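Local coordinates for CaaX farnesyltransferase alpha subunit Ram2 (Aspergillus fumigatus, PDB 4L9P), which probably works with the beta subunit Ram1 to transfer a farnesyl, and perhaps a geranylgeranyl, group to proteins carrying a CaaX motif, at residues A[56-60]-A[76-80]; A[139-143]-A[174-179]; A[265-269]-A[308-312]; A[228-233]-A[269-273]. The protein carries 1 engineered substitution. All coordinates share one frame; numbering follows the deposited sequence.

Contact 1 of 4, residues A[56-60]-A[76-80]. With EDO (1,2-ethanediol), chain G.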
loop_
_atom_site.group_PDB
_atom_site.type_symbol
_atom_site.label_atom_id
_atom_site.label_comp_id
_atom_site.label_asym_id
_atom_site.label_seq_id
_atom_site.Cartn_x
_atom_site.Cartn_y
_atom_site.Cartn_z
ATOM N N ALA A 56 -27.821 -16.074 -10.267
ATOM C CA ALA A 56 -27.447 -16.322 -8.868
ATOM C C ALA A 56 -27.448 -15.006 -8.084
ATOM O O ALA A 56 -27.948 -14.915 -6.948
ATOM C CB ALA A 56 -26.073 -17.052 -8.783
ATOM N N THR A 57 -26.825 -13.985 -8.655
ATOM C CA THR A 57 -26.762 -12.711 -7.938
ATOM C C THR A 57 -28.100 -12.005 -7.774
ATOM O O THR A 57 -28.287 -11.284 -6.800
ATOM C CB THR A 57 -25.708 -11.745 -8.586
ATOM O OG1 THR A 57 -26.029 -11.560 -9.981
ATOM C CG2 THR A 57 -24.271 -12.292 -8.425
ATOM N N SER A 58 -29.041 -12.216 -8.719
ATOM C CA SER A 58 -30.383 -11.674 -8.547
ATOM C C SER A 58 -31.123 -12.364 -7.372
ATOM O O SER A 58 -31.845 -11.712 -6.602
ATOM C CB SER A 58 -31.156 -11.770 -9.872
ATOM O OG SER A 58 -30.471 -11.049 -10.909
ATOM N N TYR A 59 -30.896 -13.657 -7.191
ATOM C CA TYR A 59 -31.430 -14.340 -5.993
ATOM C C TYR A 59 -30.695 -13.869 -4.725
ATOM O O TYR A 59 -31.301 -13.732 -3.668
ATOM C CB TYR A 59 -31.353 -15.899 -6.144
ATOM C CG TYR A 59 -32.556 -16.406 -6.911
ATOM C CD1 TYR A 59 -32.558 -16.441 -8.297
ATOM C CD2 TYR A 59 -33.718 -16.697 -6.243
ATOM C CE1 TYR A 59 -33.713 -16.863 -9.015
ATOM C CE2 TYR A 59 -34.854 -17.079 -6.952
ATOM C CZ TYR A 59 -34.816 -17.167 -8.306
ATOM O OH TYR A 59 -35.935 -17.574 -9.038
ATOM N N LEU A 60 -29.379 -13.577 -4.825
ATOM C CA LEU A 60 -28.677 -13.098 -3.645
ATOM C C LEU A 60 -29.235 -11.728 -3.195
ATOM O O LEU A 60 -29.419 -11.479 -1.983
ATOM C CB LEU A 60 -27.157 -12.991 -3.966
ATOM C CG LEU A 60 -26.379 -12.631 -2.682
ATOM C CD1 LEU A 60 -26.384 -13.772 -1.673
ATOM C CD2 LEU A 60 -24.924 -12.183 -2.991
ATOM N N LEU A 76 -26.408 -20.890 -1.801
ATOM C CA LEU A 76 -26.323 -19.840 -2.819
ATOM C C LEU A 76 -24.988 -19.068 -2.665
ATOM O O LEU A 76 -24.310 -18.746 -3.652
ATOM C CB LEU A 76 -27.490 -18.861 -2.623
ATOM C CG LEU A 76 -27.456 -17.618 -3.528
ATOM C CD1 LEU A 76 -27.379 -17.944 -5.032
ATOM C CD2 LEU A 76 -28.639 -16.700 -3.245
ATOM N N THR A 77 -24.644 -18.731 -1.436
ATOM C CA THR A 77 -23.353 -18.032 -1.255
ATOM C C THR A 77 -22.170 -18.888 -1.723
ATOM O O THR A 77 -21.234 -18.336 -2.300
ATOM C CB THR A 77 -23.108 -17.593 0.202
ATOM O OG1 THR A 77 -22.906 -18.715 1.102
ATOM C CG2 THR A 77 -24.178 -16.617 0.707
ATOM N N GLY A 78 -22.205 -20.190 -1.520
ATOM C CA GLY A 78 -21.117 -21.040 -1.974
ATOM C C GLY A 78 -21.062 -21.081 -3.503
ATOM O O GLY A 78 -19.958 -21.105 -4.098
ATOM N N ASP A 79 -22.254 -21.063 -4.132
ATOM C CA ASP A 79 -22.307 -21.087 -5.599
ATOM C C ASP A 79 -21.690 -19.772 -6.170
ATOM O O ASP A 79 -20.862 -19.781 -7.107
ATOM C CB ASP A 79 -23.776 -21.227 -6.037
ATOM C CG ASP A 79 -23.918 -21.488 -7.514
ATOM O OD1 ASP A 79 -22.947 -21.941 -8.156
ATOM O OD2 ASP A 79 -25.007 -21.257 -8.019
ATOM N N ILE A 80 -22.073 -18.646 -5.586
ATOM C CA ILE A 80 -21.547 -17.378 -6.072
ATOM C C ILE A 80 -20.045 -17.301 -5.835
ATOM O O ILE A 80 -19.312 -16.835 -6.688
ATOM C CB ILE A 80 -22.256 -16.179 -5.412
ATOM C CG1 ILE A 80 -23.712 -16.139 -5.984
ATOM C CG2 ILE A 80 -21.509 -14.853 -5.764
ATOM C CD1 ILE A 80 -24.621 -15.183 -5.307
HETATM C C1 EDO G . -24.659 -8.844 -11.201
HETATM O O1 EDO G . -25.777 -8.768 -10.323
HETATM C C2 EDO G . -23.555 -7.933 -10.734
HETATM O O2 EDO G . -23.177 -8.196 -9.370
#
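Ala56 and Ile80 hold the closest backbone pair, their CA atoms 6.6 Å apart, where the helical segments 56-60 and 76-80 run roughly antiparallel, with 10.1 Å between axes and a signed crossing angle of -141°. Side-chain carbons make the contact, against each other and against the backbone of the facing helix. Leu76 spreads its two methyls along the facing turn: CD1 lies 3.6 Å from Ala56 O, and CD2 is 3.6 Å from Leu60 N, so they touch the acceptor and the donor of one intrahelical hydrogen bond. Ile80 reaches over with its longer branch. CG1 lies beside the backbone N (chi1 -70°) and the chain continues extended, which carries CD1 to 3.6 Å from Leu60 CB, while CG1 itself meets Ala56 CB at 3.8 Å. Leu60 crosses both partners at a slant and adds CD1 against Leu76 CD2 at 4.0 Å. At the margin, Thr57 OG1, already bonded to the Tyr53 carbonyl, accepts from O1 of an ethanediol at 2.8 Å; that molecule also bonds Asp148 of the Ram1 chain. Asp79 turns its OD2 to Tyr19, and Val90 and Tyr93 of helix 88-100 close over Leu60 and Thr77. Consecutive antiparallel helices, 51-65 and 71-83, the second within a prenyltransferase alpha-subunit repeat of the TPR clan, are packed here as in an alpha-alpha helical-repeat array.

Contact 2 of 4, residues A[139-143]-A[174-179]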
loop_
_atom_site.group_PDB
_atom_site.type_symbol
_atom_site.label_atom_id
_atom_site.label_comp_id
_atom_site.label_asym_id
_atom_site.label_seq_id
_atom_site.Cartn_x
_atom_site.Cartn_y
_atom_site.Cartn_z
ATOM N N PHE A 139 -13.835 -22.702 18.510
ATOM C CA PHE A 139 -12.416 -23.009 18.450
ATOM C C PHE A 139 -11.753 -22.530 19.722
ATOM O O PHE A 139 -11.070 -21.511 19.755
ATOM C CB PHE A 139 -11.785 -22.268 17.243
ATOM C CG PHE A 139 -12.465 -22.616 15.947
ATOM C CD1 PHE A 139 -12.188 -23.848 15.324
ATOM C CD2 PHE A 139 -13.362 -21.740 15.364
ATOM C CE1 PHE A 139 -12.785 -24.210 14.118
ATOM C CE2 PHE A 139 -13.976 -22.076 14.124
ATOM C CZ PHE A 139 -13.687 -23.310 13.486
ATOM N N PRO A 140 -11.927 -23.293 20.809
ATOM C CA PRO A 140 -11.403 -22.763 22.070
ATOM C C PRO A 140 -9.890 -22.756 22.126
ATOM O O PRO A 140 -9.292 -21.939 22.846
ATOM C CB PRO A 140 -11.991 -23.705 23.146
ATOM C CG PRO A 140 -12.393 -24.980 22.375
ATOM C CD PRO A 140 -12.793 -24.489 20.980
ATOM N N THR A 141 -9.286 -23.656 21.352
ATOM C CA THR A 141 -7.826 -23.725 21.299
ATOM C C THR A 141 -7.422 -23.905 19.842
ATOM O O THR A 141 -8.264 -24.205 18.980
ATOM C CB THR A 141 -7.260 -24.919 22.096
ATOM O OG1 THR A 141 -7.847 -26.149 21.641
ATOM C CG2 THR A 141 -7.468 -24.704 23.610
ATOM N N LEU A 142 -6.127 -23.747 19.600
ATOM C CA LEU A 142 -5.574 -23.864 18.252
ATOM C C LEU A 142 -5.963 -25.239 17.676
ATOM O O LEU A 142 -5.600 -26.300 18.255
ATOM C CB LEU A 142 -4.042 -23.792 18.404
ATOM C CG LEU A 142 -3.296 -24.009 17.090
ATOM C CD1 LEU A 142 -3.585 -22.909 16.041
ATOM C CD2 LEU A 142 -1.802 -24.099 17.357
ATOM N N PRO A 143 -6.626 -25.277 16.524
ATOM C CA PRO A 143 -6.955 -26.596 15.946
ATOM C C PRO A 143 -5.685 -27.356 15.559
ATOM O O PRO A 143 -4.651 -26.770 15.146
ATOM C CB PRO A 143 -7.802 -26.231 14.719
ATOM C CG PRO A 143 -8.450 -24.931 15.091
ATOM C CD PRO A 143 -7.343 -24.169 15.846
ATOM N N PHE A 174 -4.432 -17.050 19.971
ATOM C CA PHE A 174 -4.210 -18.276 20.775
ATOM C C PHE A 174 -2.948 -18.201 21.641
ATOM O O PHE A 174 -2.564 -19.160 22.299
ATOM C CB PHE A 174 -4.166 -19.473 19.847
ATOM C CG PHE A 174 -5.510 -19.841 19.288
ATOM C CD1 PHE A 174 -6.591 -20.173 20.127
ATOM C CD2 PHE A 174 -5.674 -19.923 17.913
ATOM C CE1 PHE A 174 -7.818 -20.528 19.579
ATOM C CE2 PHE A 174 -6.910 -20.271 17.351
ATOM C CZ PHE A 174 -8.006 -20.613 18.207
ATOM N N LYS A 175 -2.318 -17.029 21.653
ATOM C CA LYS A 175 -1.145 -16.741 22.519
ATOM C C LYS A 175 0.008 -17.726 22.196
ATOM O O LYS A 175 0.528 -18.437 23.062
ATOM C CB LYS A 175 -1.506 -16.778 24.044
ATOM C CG LYS A 175 -2.621 -15.763 24.343
ATOM C CD LYS A 175 -2.866 -15.623 25.889
ATOM C CE LYS A 175 -4.061 -14.712 26.181
ATOM N NZ LYS A 175 -3.831 -13.301 25.699
ATOM N N LEU A 176 0.405 -17.711 20.932
ATOM C CA LEU A 176 1.348 -18.694 20.383
ATOM C C LEU A 176 2.785 -18.184 20.271
ATOM O O LEU A 176 3.605 -18.808 19.611
ATOM C CB LEU A 176 0.867 -19.204 19.022
ATOM C CG LEU A 176 -0.555 -19.740 19.002
ATOM C CD1 LEU A 176 -0.846 -20.141 17.548
ATOM C CD2 LEU A 176 -0.661 -20.932 19.940
ATOM N N TRP A 177 3.122 -17.050 20.905
ATOM C CA TRP A 177 4.475 -16.455 20.690
ATOM C C TRP A 177 5.553 -17.463 21.017
ATOM O O TRP A 177 6.570 -17.516 20.293
ATOM C CB TRP A 177 4.701 -15.201 21.502
ATOM C CG TRP A 177 3.778 -14.083 21.184
ATOM C CD1 TRP A 177 3.976 -13.098 20.246
ATOM C CD2 TRP A 177 2.542 -13.781 21.827
ATOM N NE1 TRP A 177 2.922 -12.215 20.247
ATOM C CE2 TRP A 177 2.015 -12.628 21.193
ATOM C CE3 TRP A 177 1.802 -14.381 22.853
ATOM C CZ2 TRP A 177 0.838 -12.028 21.592
ATOM C CZ3 TRP A 177 0.618 -13.774 23.246
ATOM C CH2 TRP A 177 0.142 -12.612 22.601
ATOM N N ASP A 178 5.335 -18.291 22.053
ATOM C CA ASP A 178 6.366 -19.274 22.470
ATOM C C ASP A 178 6.038 -20.691 22.026
ATOM O O ASP A 178 6.704 -21.679 22.426
ATOM C CB ASP A 178 6.552 -19.260 23.990
ATOM C CG ASP A 178 7.138 -17.919 24.481
ATOM O OD1 ASP A 178 7.891 -17.250 23.696
ATOM O OD2 ASP A 178 6.796 -17.486 25.588
ATOM N N HIS A 179 5.031 -20.803 21.145
ATOM C CA HIS A 179 4.655 -22.166 20.646
ATOM C C HIS A 179 5.759 -22.648 19.692
ATOM O O HIS A 179 6.111 -21.937 18.739
ATOM C CB HIS A 179 3.307 -22.048 19.952
ATOM C CG HIS A 179 2.724 -23.342 19.479
ATOM N ND1 HIS A 179 3.239 -24.110 18.435
ATOM C CD2 HIS A 179 1.626 -23.998 19.942
ATOM C CE1 HIS A 179 2.458 -25.177 18.276
ATOM N NE2 HIS A 179 1.481 -25.119 19.182
#
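His179 N bonds Leu176 O at 2.9 Å and closes a type I beta turn from Leu176 to His179 that sets both side chains against Leu142. Between the segments themselves contact is made by carbon, ring and peptide surfaces. Phe174 carries the contact: with CG beside the backbone N (chi1 -72°) its ring is directed at the backbone of 139-143. The Phe139 carbonyl oxygen meets the ring at its edge, in plane, 3.4 Å from Phe174 CE1, an approach that puts the oxygen near the slightly positive ring hydrogens. Leu142 N instead sits over a face, 3.6 Å above the plane and displaced toward the rim. The ring is thus bordered by one peptide at its edge and overlain by another. The segments belong to interhelical connections, linking 123-133 to 146-156 and 161-174 to 180-192, so the contact joins two loops, one on each side in sequence of the helix pair 146-156 and 161-174, in the array of helical repeats, near Met133, which touches Phe139, Pro143 and Phe174. Leu142 divides its branches: CD1 faces Phe174 CD2 at 4.1 Å, whereas CD2 lies 4.1 Å from Leu176 CD1 and 3.9 Å from His179 NE2. The other imidazole nitrogen, ND1, caps the N-terminus of helix 180-192 by accepting from Arg181 N, which probably helps to hold the ring in its orientation beside Leu142.

Contact 3 of 4, residues A[265-269]-A[308-312]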
loop_
_atom_site.group_PDB
_atom_site.type_symbol
_atom_site.label_atom_id
_atom_site.label_comp_id
_atom_site.label_asym_id
_atom_site.label_seq_id
_atom_site.Cartn_x
_atom_site.Cartn_y
_atom_site.Cartn_z
ATOM N N ALA A 265 18.369 -7.515 12.816
ATOM C CA ALA A 265 19.323 -7.213 13.897
ATOM C C ALA A 265 19.242 -5.770 14.367
ATOM O O ALA A 265 19.317 -5.501 15.572
ATOM C CB ALA A 265 20.781 -7.538 13.469
ATOM N N ARG A 266 19.075 -4.836 13.433
ATOM C CA ARG A 266 18.827 -3.446 13.861
ATOM C C ARG A 266 17.595 -3.387 14.760
ATOM O O ARG A 266 17.595 -2.671 15.761
ATOM C CB ARG A 266 18.653 -2.513 12.674
ATOM C CG ARG A 266 19.930 -2.300 11.901
ATOM C CD ARG A 266 19.697 -1.539 10.651
ATOM N NE ARG A 266 20.915 -1.112 9.939
ATOM C CZ ARG A 266 21.533 0.067 10.097
ATOM N NH1 ARG A 266 21.118 0.948 10.990
ATOM N NH2 ARG A 266 22.588 0.346 9.337
ATOM N N GLY A 267 16.541 -4.091 14.388
ATOM C CA GLY A 267 15.348 -4.078 15.212
ATOM C C GLY A 267 15.592 -4.703 16.568
ATOM O O GLY A 267 15.079 -4.211 17.597
ATOM N N VAL A 268 16.357 -5.784 16.621
ATOM C CA VAL A 268 16.662 -6.388 17.931
ATOM C C VAL A 268 17.457 -5.451 18.817
ATOM O O VAL A 268 17.145 -5.302 20.011
ATOM C CB VAL A 268 17.450 -7.684 17.745
ATOM C CG1 VAL A 268 17.908 -8.253 19.123
ATOM C CG2 VAL A 268 16.587 -8.714 16.968
ATOM N N LEU A 269 18.468 -4.791 18.229
ATOM C CA LEU A 269 19.292 -3.850 19.038
ATOM C C LEU A 269 18.439 -2.685 19.530
ATOM O O LEU A 269 18.558 -2.268 20.675
ATOM C CB LEU A 269 20.531 -3.381 18.271
ATOM C CG LEU A 269 21.523 -4.521 17.985
ATOM C CD1 LEU A 269 22.555 -4.100 16.914
ATOM C CD2 LEU A 269 22.270 -4.909 19.252
ATOM N N GLU A 308 26.673 0.283 5.349
ATOM C CA GLU A 308 25.704 1.202 5.959
ATOM C C GLU A 308 25.726 1.099 7.480
ATOM O O GLU A 308 25.595 2.102 8.199
ATOM C CB GLU A 308 24.333 0.838 5.461
ATOM C CG GLU A 308 23.271 1.818 5.974
ATOM C CD GLU A 308 21.917 1.362 5.500
ATOM O OE1 GLU A 308 21.821 0.159 5.090
ATOM O OE2 GLU A 308 20.952 2.161 5.530
ATOM N N TRP A 309 25.934 -0.118 7.981
ATOM C CA TRP A 309 26.042 -0.316 9.426
ATOM C C TRP A 309 27.211 0.488 9.984
ATOM O O TRP A 309 27.075 1.201 11.004
ATOM C CB TRP A 309 26.259 -1.801 9.717
ATOM C CG TRP A 309 26.039 -2.172 11.136
ATOM C CD1 TRP A 309 26.850 -1.902 12.197
ATOM C CD2 TRP A 309 24.914 -2.884 11.650
ATOM N NE1 TRP A 309 26.296 -2.426 13.352
ATOM C CE2 TRP A 309 25.097 -3.020 13.038
ATOM C CE3 TRP A 309 23.754 -3.427 11.053
ATOM C CZ2 TRP A 309 24.170 -3.683 13.848
ATOM C CZ3 TRP A 309 22.829 -4.095 11.853
ATOM C CH2 TRP A 309 23.042 -4.217 13.233
ATOM N N LEU A 310 28.363 0.376 9.311
ATOM C CA LEU A 310 29.546 1.150 9.735
ATOM C C LEU A 310 29.304 2.668 9.662
ATOM O O LEU A 310 29.755 3.401 10.541
ATOM C CB LEU A 310 30.783 0.741 8.917
ATOM C CG LEU A 310 31.220 -0.682 9.263
ATOM C CD1 LEU A 310 32.268 -1.221 8.291
ATOM C CD2 LEU A 310 31.646 -0.868 10.741
ATOM N N ALA A 311 28.598 3.147 8.638
ATOM C CA ALA A 311 28.363 4.569 8.535
ATOM C C ALA A 311 27.608 5.012 9.771
ATOM O O ALA A 311 27.886 6.061 10.328
ATOM C CB ALA A 311 27.552 4.862 7.308
ATOM N N ASP A 312 26.593 4.229 10.168
ATOM C CA ASP A 312 25.812 4.601 11.348
ATOM C C ASP A 312 26.603 4.515 12.650
ATOM O O ASP A 312 26.453 5.398 13.524
ATOM C CB ASP A 312 24.529 3.766 11.461
ATOM C CG ASP A 312 23.527 4.099 10.377
ATOM O OD1 ASP A 312 23.579 5.206 9.780
ATOM O OD2 ASP A 312 22.646 3.263 10.125
#
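Arg266 and Trp309 reach out from their helices toward one another and lie side by side, the arginine chain extended from CG to NE and running past the six-membered end of the indole. Guanidinium and ring planes are 57° apart, so this is not a parallel stack; its closest approach is aliphatic, Arg266 CG 3.4 Å from Trp309 CZ3. Leu269 CD1 comes near the ring plane, at the edge, 3.5 Å from Trp309 CZ2. Ala265 CB touches the same end, 4.0 Å from Trp309 CH2. The segment axes run at 29° and 13.6 Å apart, so the helices 259-272 and 304-317 do not pack directly here; the long Arg266 and Trp309 side chains bridge them within the all-alpha fold, while Trp279 stacks on the indole and Leu276 O takes the hydrogen of Trp309 NE1. Beyond Trp309 the guanidinium crosses the Asp312 carboxylate almost at right angles (planes 87° apart). It grips one oxygen end-on: NH1 meets the anti lone pair of Asp312 OD2 at 2.9 Å, and NH2 reaches that OD2 at 3.0 Å from out of the carboxylate plane. Asp312 OD1 has a second salt bridge, to Arg349.

Contact 4 of 4, residues A[228-233]-A[269-273]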
loop_
_atom_site.group_PDB
_atom_site.type_symbol
_atom_site.label_atom_id
_atom_site.label_comp_id
_atom_site.label_asym_id
_atom_site.label_seq_id
_atom_site.Cartn_x
_atom_site.Cartn_y
_atom_site.Cartn_z
ATOM N N SER A 228 11.441 8.320 18.341
ATOM C CA SER A 228 12.794 7.766 18.275
ATOM C C SER A 228 12.987 6.549 19.166
ATOM O O SER A 228 13.908 5.765 18.951
ATOM C CB SER A 228 13.848 8.832 18.640
ATOM O OG SER A 228 13.678 9.247 19.991
ATOM N N GLU A 229 12.127 6.371 20.162
ATOM C CA GLU A 229 12.273 5.240 21.070
ATOM C C GLU A 229 11.265 4.125 20.760
ATOM O O GLU A 229 11.110 3.182 21.532
ATOM C CB GLU A 229 12.124 5.698 22.512
ATOM C CG GLU A 229 12.968 6.934 22.862
ATOM C CD GLU A 229 14.442 6.768 22.515
ATOM O OE1 GLU A 229 15.007 5.722 22.887
ATOM O OE2 GLU A 229 15.038 7.678 21.872
ATOM N N LYS A 230 10.610 4.209 19.595
ATOM C CA LYS A 230 9.607 3.196 19.253
ATOM C C LYS A 230 10.327 1.857 19.113
ATOM O O LYS A 230 11.362 1.764 18.427
ATOM C CB LYS A 230 8.859 3.599 17.944
ATOM C CG LYS A 230 7.629 2.733 17.751
ATOM C CD LYS A 230 6.877 3.026 16.445
ATOM C CE LYS A 230 6.346 4.423 16.343
ATOM N NZ LYS A 230 5.531 4.555 15.055
ATOM N N GLY A 231 9.788 0.822 19.749
ATOM C CA GLY A 231 10.369 -0.500 19.730
ATOM C C GLY A 231 11.039 -0.878 21.051
ATOM O O GLY A 231 11.195 -2.068 21.314
ATOM N N ARG A 232 11.467 0.098 21.862
ATOM C CA ARG A 232 12.151 -0.220 23.129
ATOM C C ARG A 232 11.323 -1.086 24.057
ATOM O O ARG A 232 10.175 -0.759 24.372
ATOM C CB ARG A 232 12.451 1.081 23.871
ATOM C CG ARG A 232 13.466 1.899 23.198
ATOM C CD ARG A 232 14.757 1.651 23.890
ATOM N NE ARG A 232 15.754 1.221 22.940
ATOM C CZ ARG A 232 16.440 2.040 22.155
ATOM N NH1 ARG A 232 16.247 3.367 22.193
ATOM N NH2 ARG A 232 17.334 1.515 21.339
ATOM N N LEU A 233 11.905 -2.210 24.480
ATOM C CA LEU A 233 11.230 -3.127 25.405
ATOM C C LEU A 233 11.255 -2.534 26.809
ATOM O O LEU A 233 12.266 -1.962 27.210
ATOM C CB LEU A 233 11.993 -4.461 25.500
ATOM C CG LEU A 233 12.075 -5.274 24.205
ATOM C CD1 LEU A 233 13.165 -6.355 24.210
ATOM C CD2 LEU A 233 10.754 -5.962 23.936
ATOM N N LEU A 269 18.468 -4.791 18.229
ATOM C CA LEU A 269 19.292 -3.850 19.038
ATOM C C LEU A 269 18.439 -2.685 19.530
ATOM O O LEU A 269 18.558 -2.268 20.675
ATOM C CB LEU A 269 20.531 -3.381 18.271
ATOM C CG LEU A 269 21.523 -4.521 17.985
ATOM C CD1 LEU A 269 22.555 -4.100 16.914
ATOM C CD2 LEU A 269 22.270 -4.909 19.252
ATOM N N GLN A 270 17.573 -2.146 18.666
ATOM C CA GLN A 270 16.656 -1.082 19.136
ATOM C C GLN A 270 15.756 -1.565 20.271
ATOM O O GLN A 270 15.558 -0.858 21.276
ATOM C CB GLN A 270 15.788 -0.599 17.970
ATOM C CG GLN A 270 14.622 0.357 18.353
ATOM C CD GLN A 270 15.088 1.780 18.693
ATOM O OE1 GLN A 270 16.301 2.083 18.752
ATOM N NE2 GLN A 270 14.115 2.657 18.939
ATOM N N ALA A 271 15.184 -2.754 20.109
ATOM C CA ALA A 271 14.309 -3.281 21.170
ATOM C C ALA A 271 15.059 -3.406 22.486
ATOM O O ALA A 271 14.516 -3.074 23.593
ATOM C CB ALA A 271 13.752 -4.662 20.733
ATOM N N ALA A 272 16.297 -3.883 22.397
ATOM C CA ALA A 272 17.101 -4.148 23.595
ATOM C C ALA A 272 17.770 -2.887 24.195
ATOM O O ALA A 272 18.347 -2.945 25.299
ATOM C CB ALA A 272 18.168 -5.186 23.269
ATOM N N GLY A 273 17.748 -1.753 23.466
ATOM C CA GLY A 273 18.444 -0.581 23.993
ATOM C C GLY A 273 19.948 -0.694 23.870
ATOM O O GLY A 273 20.711 -0.094 24.653
HETATM O O HOH W 1 14.799 -1.489 26.036
#
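Ser228 offers its carbonyl oxygen to Gln270 NE2 at 3.1 Å, the first of two bonds that hold this amide against the loop. Glu229 begins a type II beta turn ending at Arg232; in the conformer given, its carboxylate takes a bond from Ser228 OG and a salt bridge from Arg232. Lys230 supplies the second grip: its carbonyl oxygen receives Gln270 NE2 at 2.9 Å and nearly straight, 170° at the hydrogen. The oxygen lies close to the amide plane, although the nitrogen stands above the carbonyl plane. With both acceptors near its own plane, the amide is fixed in rotation. The Lys230 amine leads away to Gln296 of the Ram1 chain. Gly231, with phi 106°, takes the third position of the type II turn, whose backbone angles suit glycine, and its oxygen receives a CA-H contact from Ala271 CA at 3.3 Å. Arg232 bends at chi2 and chi3 so that its guanidinium folds back and Gln270 CD lies over one of its faces, offset toward the rim; its NE makes a short but weak bond to Gln270 O at 2.7 Å. At the end of the segment Leu233 N meets a lone pair of Ala271 O in the carbonyl plane at 2.9 Å, with 173° at the hydrogen. A water bridges Leu233 O and Ala271 O, and Leu233 CG packs on Ala271 CB at 3.9 Å. The loop thus binds carbonyls of a helix's last turn, the C-terminus that Gly273 closes in a Schellman motif.

How the contacts relate
Contacts 1 and 2 precede the others along the chain, while contacts 4 and 3 overlap at Leu269. Contact 1 is the buried one, an apolar seam between neighbouring helices; contacts 2, 3 and 4 are partly buried. Contact 2 joins loops through an aromatic ring set against peptides, whereas contact 4 fastens a loop to a helix end with backbone and amide hydrogen bonds. Contact 3 combines a salt bridge with packing against a tryptophan. Contacts 3 and 4 share helix 259-272, with centres about 12 Å apart: one uses the helix flank, the other its C-terminus. Contact 1 lies across the chain's centre from both, its centre about 54 Å from that of contact 3.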